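Local coordinates for protein PspGI restriction endonuclease (Pyrococcus sp. GI-H, PDB 3BM3) that binds its target DNA as a dimer, flips bases out of the duplex and probably cleaves it as a type II site-specific restriction endonuclease, at residues C[63-66]-C[67-71]; C[88-91]-C[92-96]. The protein carries 2 engineered substitutions. All coordinates share one frame; numbering follows the deposited sequence.

Both interactions are single helical stretches, on two helices that follow each other in the chain: interaction 1 (63-66 with 67-71) on helix 52-80, then interaction 2 (88-91 with 92-96) on helix 85-115. Their centres lie about 13 Å apart, on the same side of the chain's centre, within the range of the EcoRII C-terminal family. They touch through a salt bridge from Glu71 OE2 to Arg96 NH1, 2.8 Å long, and through Tyr67 packed on Arg96. The pair splits the work on DNA: interaction 1 lays aromatic ring faces against adenine DA6 of chain A, whereas interaction 2 reads the guanine edges of DG8 and DG9 of chain B.

Interaction 1. Residues C[63-66]-C[67-71]; sequences AFEI and YKEYE. With nucleotides of chain A.
Phe64 and Lys68, one turn apart on helix 52-80, meet ring to chain beside the base of DA6 of chain A, a nucleotide held in an aromatic pocket consistent with the base flipping of this enzyme. The tight side faces the adenine. Phe64 lays one ring face on it, CD1 reaching DA6 C4 at 3.4 Å, and Tyr67 offers a ring face to the pyrimidine edge of the base, its CG lying 3.5 Å from DA6 N1. Both side chains have CG anti to the backbone N (chi1 -172° and 167°), which brings the two rings to the same base; Phe64 CE1 and Tyr67 CD2 touch at 4.0 Å, at the edge of the Phe64 ring. The phenyl is clamped from behind: Lys68 crosses its opposite face, with CE in a CH-pi contact 4.0 Å from the ring centroid and NZ in a cation-pi contact. On the buried flank facing helix 20-31, Ile66 CG2 lies alongside Tyr70 CE2, while Tyr70 OH is hydrogen-bonded to Glu26. The looser, more solvent-facing side carries the outer part of Lys68 and two glutamates. Glu65 and Glu69 run side by side with carboxylate planes 21° apart and OE2 atoms 3.4 Å from each other; the like charges are probably eased by Lys62, which forms a salt bridge with Glu65. Regular i to i+4 backbone bonds run beneath all these side chains. At the far end of Tyr67, OH donates to Glu71 OE2 over 2.7 Å from the anti side, but well out of the carboxylate plane.

Interaction 2. Residues C[88-91]-C[92-96]; sequences LEQS and FQQAR. With nucleotides of chain B.
Leu88 lies alongside Phe92 one helical turn on, its CD1 3.5 Å from CZ of the ring, while its carbonyl O sits over a ring face and accepts the Phe92 N-H. Glu89 doubles back at chi2 (-61°) and brings OE1 to the edge of the same ring. A water donates to both Glu89 O and Glu89 OE1 and accepts from Arg96 NH1; Glu89 OE2 is taken by Arg75 and Arg85. Gln90 reaches out to the DNA backbone, its OE1 hydrogen-bonded to Lys87 NZ and lying against C5' of DG9 of chain B, and its O receives the N-H of Gln94. Gln94, bent at chi2, enters the minor groove: OE1 accepts from N2 of DG8 of chain B at 2.9 Å, nearly straight at 172°, NE2 donates to DG8 N3 and DG9 O4', and Gln94 O accepts from DG9 N2. Ser91 OG donates to OP1 of DA10 of chain B over 2.6 Å. Gln90 and Gln93 exchange hydrogen bonds with Gln93 and Gln90 of the second subunit. Helix 85-115 thus has one side on the DNA and another against helix 52-80, where Leu88 meets Leu79 and Phe92 meets Arg75.

Interaction 1. Residues C[63-66]-C[67-71]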
loop_
_atom_site.group_PDB
_atom_site.type_symbol
_atom_site.label_atom_id
_atom_site.label_comp_id
_atom_site.label_asym_id
_atom_site.label_seq_id
_atom_site.Cartn_x
_atom_site.Cartn_y
_atom_site.Cartn_z
ATOM N N ALA C 63 -15.964 10.323 -15.213
ATOM C CA ALA C 63 -15.541 11.224 -14.123
ATOM C C ALA C 63 -14.078 11.543 -14.309
ATOM O O ALA C 63 -13.678 12.682 -14.115
ATOM C CB ALA C 63 -15.761 10.572 -12.784
ATOM N N PHE C 64 -13.288 10.552 -14.701
ATOM C CA PHE C 64 -11.829 10.787 -14.942
ATOM C C PHE C 64 -11.629 11.775 -16.093
ATOM O O PHE C 64 -10.842 12.714 -16.015
ATOM C CB PHE C 64 -11.120 9.489 -15.224
ATOM C CG PHE C 64 -9.621 9.605 -15.288
ATOM C CD1 PHE C 64 -8.948 10.605 -14.609
ATOM C CD2 PHE C 64 -8.874 8.648 -15.955
ATOM C CE1 PHE C 64 -7.592 10.709 -14.649
ATOM C CE2 PHE C 64 -7.482 8.737 -15.983
ATOM C CZ PHE C 64 -6.845 9.784 -15.308
ATOM N N GLU C 65 -12.367 11.584 -17.165
ATOM C CA GLU C 65 -12.291 12.513 -18.273
ATOM C C GLU C 65 -12.645 13.951 -17.858
ATOM O O GLU C 65 -11.954 14.909 -18.241
ATOM C CB GLU C 65 -13.178 12.028 -19.425
ATOM C CG GLU C 65 -13.542 13.058 -20.421
ATOM C CD GLU C 65 -14.851 12.697 -21.113
ATOM O OE1 GLU C 65 -15.064 11.485 -21.359
ATOM O OE2 GLU C 65 -15.656 13.632 -21.359
ATOM N N ILE C 66 -13.684 14.121 -17.055
ATOM C CA ILE C 66 -14.050 15.429 -16.563
ATOM C C ILE C 66 -12.945 15.991 -15.688
ATOM O O ILE C 66 -12.523 17.151 -15.862
ATOM C CB ILE C 66 -15.395 15.387 -15.801
ATOM C CG1 ILE C 66 -16.504 15.131 -16.825
ATOM C CG2 ILE C 66 -15.680 16.684 -15.089
ATOM C CD1 ILE C 66 -17.821 14.719 -16.196
ATOM N N TYR C 67 -12.485 15.169 -14.757
ATOM C CA TYR C 67 -11.366 15.553 -13.914
ATOM C C TYR C 67 -10.219 16.068 -14.806
ATOM O O TYR C 67 -9.632 17.100 -14.556
ATOM C CB TYR C 67 -10.879 14.353 -13.095
ATOM C CG TYR C 67 -9.563 14.692 -12.487
ATOM C CD1 TYR C 67 -9.507 15.439 -11.326
ATOM C CD2 TYR C 67 -8.378 14.357 -13.142
ATOM C CE1 TYR C 67 -8.272 15.816 -10.812
ATOM C CE2 TYR C 67 -7.177 14.708 -12.654
ATOM C CZ TYR C 67 -7.125 15.450 -11.497
ATOM O OH TYR C 67 -5.915 15.839 -11.043
ATOM N N LYS C 68 -9.868 15.313 -15.831
ATOM C CA LYS C 68 -8.698 15.716 -16.633
ATOM C C LYS C 68 -8.905 17.035 -17.343
ATOM O O LYS C 68 -7.962 17.793 -17.536
ATOM C CB LYS C 68 -8.322 14.638 -17.618
ATOM C CG LYS C 68 -7.712 13.450 -16.923
ATOM C CD LYS C 68 -7.097 12.468 -17.888
ATOM C CE LYS C 68 -8.141 11.739 -18.691
ATOM N NZ LYS C 68 -7.550 10.583 -19.422
ATOM N N GLU C 69 -10.136 17.307 -17.756
ATOM C CA GLU C 69 -10.451 18.588 -18.357
ATOM C C GLU C 69 -10.236 19.701 -17.363
ATOM O O GLU C 69 -9.688 20.745 -17.698
ATOM C CB GLU C 69 -11.898 18.623 -18.846
ATOM C CG GLU C 69 -12.182 17.671 -20.007
ATOM C CD GLU C 69 -13.657 17.685 -20.423
ATOM O OE1 GLU C 69 -14.146 18.767 -20.809
ATOM O OE2 GLU C 69 -14.327 16.613 -20.388
ATOM N N TYR C 70 -10.676 19.490 -16.137
ATOM C CA TYR C 70 -10.440 20.475 -15.083
ATOM C C TYR C 70 -8.959 20.595 -14.764
ATOM O O TYR C 70 -8.440 21.689 -14.608
ATOM C CB TYR C 70 -11.198 20.116 -13.827
ATOM C CG TYR C 70 -12.693 20.319 -13.918
ATOM C CD1 TYR C 70 -13.247 21.350 -14.673
ATOM C CD2 TYR C 70 -13.570 19.487 -13.227
ATOM C CE1 TYR C 70 -14.617 21.526 -14.742
ATOM C CE2 TYR C 70 -14.929 19.662 -13.297
ATOM C CZ TYR C 70 -15.448 20.693 -14.031
ATOM O OH TYR C 70 -16.809 20.910 -14.118
ATOM N N GLU C 71 -8.284 19.461 -14.698
ATOM C CA GLU C 71 -6.843 19.449 -14.419
ATOM C C GLU C 71 -6.119 20.284 -15.469
ATOM O O GLU C 71 -5.200 21.022 -15.158
ATOM C CB GLU C 71 -6.333 18.027 -14.489
ATOM C CG GLU C 71 -4.904 17.863 -14.045
ATOM C CD GLU C 71 -4.411 16.460 -14.225
ATOM O OE1 GLU C 71 -4.168 16.072 -15.381
ATOM O OE2 GLU C 71 -4.278 15.746 -13.221
ATOM P P DA A 6 -5.009 3.791 -9.259
ATOM O OP1 DA A 6 -5.875 2.604 -9.013
ATOM O OP2 DA A 6 -4.247 3.883 -10.535
ATOM O "O5'" DA A 6 -5.945 5.066 -9.091
ATOM C "C5'" DA A 6 -5.494 6.346 -9.505
ATOM C "C4'" DA A 6 -5.889 6.568 -10.940
ATOM O "O4'" DA A 6 -7.315 6.797 -11.055
ATOM C "C3'" DA A 6 -5.211 7.767 -11.600
ATOM O "O3'" DA A 6 -4.651 7.330 -12.831
ATOM C "C2'" DA A 6 -6.350 8.744 -11.835
ATOM C "C1'" DA A 6 -7.512 7.800 -12.032
ATOM N N9 DA A 6 -8.843 8.376 -11.834
ATOM C C8 DA A 6 -10.033 7.755 -12.108
ATOM N N7 DA A 6 -11.085 8.493 -11.861
ATOM C C5 DA A 6 -10.554 9.682 -11.386
ATOM C C6 DA A 6 -11.157 10.875 -10.956
ATOM N N6 DA A 6 -12.479 11.065 -10.932
ATOM N N1 DA A 6 -10.348 11.876 -10.551
ATOM C C2 DA A 6 -9.022 11.680 -10.581
ATOM N N3 DA A 6 -8.337 10.604 -10.964
ATOM C C4 DA A 6 -9.172 9.627 -11.362
#

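Interaction 2. Residues C[88-91]-C[92-96]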
loop_
_atom_site.group_PDB
_atom_site.type_symbol
_atom_site.label_atom_id
_atom_site.label_comp_id
_atom_site.label_asym_id
_atom_site.label_seq_id
_atom_site.Cartn_x
_atom_site.Cartn_y
_atom_site.Cartn_z
ATOM N N LEU C 88 3.664 20.997 -9.653
ATOM C CA LEU C 88 2.317 20.967 -10.184
ATOM C C LEU C 88 1.924 19.542 -10.584
ATOM O O LEU C 88 0.861 19.015 -10.212
ATOM C CB LEU C 88 2.273 21.886 -11.407
ATOM C CG LEU C 88 0.898 22.032 -12.039
ATOM C CD1 LEU C 88 -0.138 22.635 -11.071
ATOM C CD2 LEU C 88 1.044 22.941 -13.259
ATOM N N GLU C 89 2.786 18.926 -11.363
ATOM C CA GLU C 89 2.502 17.583 -11.857
ATOM C C GLU C 89 2.522 16.564 -10.731
ATOM O O GLU C 89 1.745 15.601 -10.754
ATOM C CB GLU C 89 3.447 17.204 -12.982
ATOM C CG GLU C 89 3.300 18.104 -14.211
ATOM C CD GLU C 89 1.947 18.095 -14.872
ATOM O OE1 GLU C 89 1.077 17.242 -14.601
ATOM O OE2 GLU C 89 1.763 18.958 -15.744
ATOM N N GLN C 90 3.347 16.802 -9.714
ATOM C CA GLN C 90 3.361 15.866 -8.593
ATOM C C GLN C 90 2.022 15.995 -7.887
ATOM O O GLN C 90 1.387 15.002 -7.528
ATOM C CB GLN C 90 4.487 16.202 -7.621
ATOM C CG GLN C 90 4.455 15.302 -6.428
ATOM C CD GLN C 90 5.396 15.734 -5.367
ATOM O OE1 GLN C 90 5.381 16.898 -4.985
ATOM N NE2 GLN C 90 6.238 14.822 -4.911
ATOM N N SER C 91 1.612 17.239 -7.665
ATOM C CA SER C 91 0.333 17.520 -7.002
ATOM C C SER C 91 -0.834 16.899 -7.741
ATOM O O SER C 91 -1.708 16.284 -7.130
ATOM C CB SER C 91 0.116 19.016 -6.785
ATOM O OG SER C 91 1.010 19.541 -5.803
ATOM N N PHE C 92 -0.823 16.987 -9.065
ATOM C CA PHE C 92 -1.863 16.381 -9.836
ATOM C C PHE C 92 -1.834 14.856 -9.720
ATOM O O PHE C 92 -2.881 14.267 -9.588
ATOM C CB PHE C 92 -1.744 16.748 -11.285
ATOM C CG PHE C 92 -2.099 18.172 -11.613
ATOM C CD1 PHE C 92 -3.047 18.908 -10.902
ATOM C CD2 PHE C 92 -1.496 18.768 -12.699
ATOM C CE1 PHE C 92 -3.408 20.199 -11.288
ATOM C CE2 PHE C 92 -1.832 20.050 -13.048
ATOM C CZ PHE C 92 -2.786 20.759 -12.369
ATOM N N GLN C 93 -0.649 14.235 -9.783
ATOM C CA GLN C 93 -0.554 12.778 -9.640
ATOM C C GLN C 93 -1.127 12.375 -8.294
ATOM O O GLN C 93 -1.867 11.424 -8.198
ATOM C CB GLN C 93 0.882 12.246 -9.827
ATOM C CG GLN C 93 0.987 10.779 -9.648
ATOM C CD GLN C 93 0.154 10.059 -10.669
ATOM O OE1 GLN C 93 0.533 10.038 -11.858
ATOM N NE2 GLN C 93 -1.019 9.534 -10.251
ATOM N N GLN C 94 -0.747 13.100 -7.253
ATOM C CA GLN C 94 -1.224 12.801 -5.906
ATOM C C GLN C 94 -2.742 12.964 -5.806
ATOM O O GLN C 94 -3.427 12.160 -5.179
ATOM C CB GLN C 94 -0.445 13.622 -4.882
ATOM C CG GLN C 94 1.017 13.300 -4.871
ATOM C CD GLN C 94 1.363 11.961 -4.256
ATOM O OE1 GLN C 94 0.842 10.927 -4.682
ATOM N NE2 GLN C 94 2.224 11.972 -3.268
ATOM N N ALA C 95 -3.261 14.006 -6.446
ATOM C CA ALA C 95 -4.719 14.184 -6.590
ATOM C C ALA C 95 -5.351 13.022 -7.304
ATOM O O ALA C 95 -6.386 12.527 -6.894
ATOM C CB ALA C 95 -5.030 15.505 -7.299
ATOM N N ARG C 96 -4.729 12.541 -8.384
ATOM C CA ARG C 96 -5.274 11.452 -9.161
ATOM C C ARG C 96 -5.320 10.181 -8.345
ATOM O O ARG C 96 -6.283 9.479 -8.457
ATOM C CB ARG C 96 -4.468 11.277 -10.447
ATOM C CG ARG C 96 -4.729 12.394 -11.460
ATOM C CD ARG C 96 -4.193 12.046 -12.814
ATOM N NE ARG C 96 -2.774 11.759 -12.882
ATOM C CZ ARG C 96 -1.811 12.650 -13.148
ATOM N NH1 ARG C 96 -2.094 13.932 -13.319
ATOM N NH2 ARG C 96 -0.559 12.248 -13.213
ATOM P P DG B 9 5.054 15.059 0.117
ATOM O OP1 DG B 9 6.413 15.504 -0.300
ATOM O OP2 DG B 9 4.729 14.957 1.560
ATOM O "O5'" DG B 9 3.991 16.027 -0.555
ATOM C "C5'" DG B 9 4.006 16.221 -1.962
ATOM C "C4'" DG B 9 2.604 16.166 -2.517
ATOM O "O4'" DG B 9 2.053 14.832 -2.348
ATOM C "C3'" DG B 9 1.608 17.108 -1.852
ATOM O "O3'" DG B 9 0.665 17.498 -2.839
ATOM C "C2'" DG B 9 0.960 16.216 -0.806
ATOM C "C1'" DG B 9 0.878 14.891 -1.546
ATOM N N9 DG B 9 0.877 13.709 -0.687
ATOM C C8 DG B 9 1.656 13.495 0.422
ATOM N N7 DG B 9 1.468 12.319 0.961
ATOM C C5 DG B 9 0.498 11.727 0.165
ATOM C C6 DG B 9 -0.109 10.447 0.255
ATOM O O6 DG B 9 0.108 9.550 1.079
ATOM N N1 DG B 9 -1.050 10.257 -0.750
ATOM C C2 DG B 9 -1.367 11.175 -1.722
ATOM N N2 DG B 9 -2.294 10.801 -2.608
ATOM N N3 DG B 9 -0.808 12.372 -1.816
ATOM C C4 DG B 9 0.111 12.578 -0.849
ATOM P P DA B 10 -0.449 18.600 -2.501
ATOM O OP1 DA B 10 -0.387 19.613 -3.594
ATOM O OP2 DA B 10 -0.373 19.034 -1.096
ATOM O "O5'" DA B 10 -1.789 17.785 -2.743
ATOM C "C5'" DA B 10 -1.984 17.125 -3.981
ATOM C "C4'" DA B 10 -3.227 16.274 -3.937
ATOM O "O4'" DA B 10 -3.029 15.158 -3.045
ATOM C "C3'" DA B 10 -4.468 17.001 -3.436
ATOM O "O3'" DA B 10 -5.576 16.575 -4.206
ATOM C "C2'" DA B 10 -4.585 16.557 -1.986
ATOM C "C1'" DA B 10 -4.023 15.145 -2.026
ATOM N N9 DA B 10 -3.354 14.742 -0.797
ATOM C C8 DA B 10 -2.470 15.482 -0.053
ATOM N N7 DA B 10 -1.989 14.848 0.985
ATOM C C5 DA B 10 -2.606 13.606 0.926
ATOM C C6 DA B 10 -2.507 12.476 1.737
ATOM N N6 DA B 10 -1.702 12.411 2.798
ATOM N N1 DA B 10 -3.262 11.402 1.416
ATOM C C2 DA B 10 -4.050 11.474 0.332
ATOM N N3 DA B 10 -4.218 12.484 -0.524
ATOM C C4 DA B 10 -3.458 13.531 -0.160
ATOM P P DG B 8 9.184 12.524 -3.610
ATOM O OP1 DG B 8 9.042 11.796 -4.885
ATOM O OP2 DG B 8 9.828 13.867 -3.585
ATOM O "O5'" DG B 8 7.741 12.712 -2.977
ATOM C "C5'" DG B 8 6.899 11.593 -2.760
ATOM C "C4'" DG B 8 5.605 12.070 -2.153
ATOM O "O4'" DG B 8 4.716 10.945 -1.944
ATOM C "C3'" DG B 8 5.780 12.711 -0.779
ATOM O "O3'" DG B 8 4.743 13.669 -0.604
ATOM C "C2'" DG B 8 5.514 11.542 0.150
ATOM C "C1'" DG B 8 4.332 10.947 -0.581
ATOM N N9 DG B 8 3.972 9.583 -0.214
ATOM C C8 DG B 8 4.522 8.809 0.779
ATOM N N7 DG B 8 3.947 7.644 0.892
ATOM C C5 DG B 8 2.964 7.650 -0.088
ATOM C C6 DG B 8 2.005 6.673 -0.430
ATOM O O6 DG B 8 1.804 5.572 0.102
ATOM N N1 DG B 8 1.217 7.080 -1.502
ATOM C C2 DG B 8 1.329 8.290 -2.151
ATOM N N2 DG B 8 0.488 8.498 -3.165
ATOM N N3 DG B 8 2.207 9.218 -1.824
ATOM C C4 DG B 8 2.987 8.836 -0.792
HETATM O O HOH W 1 0.676 14.956 -13.165
#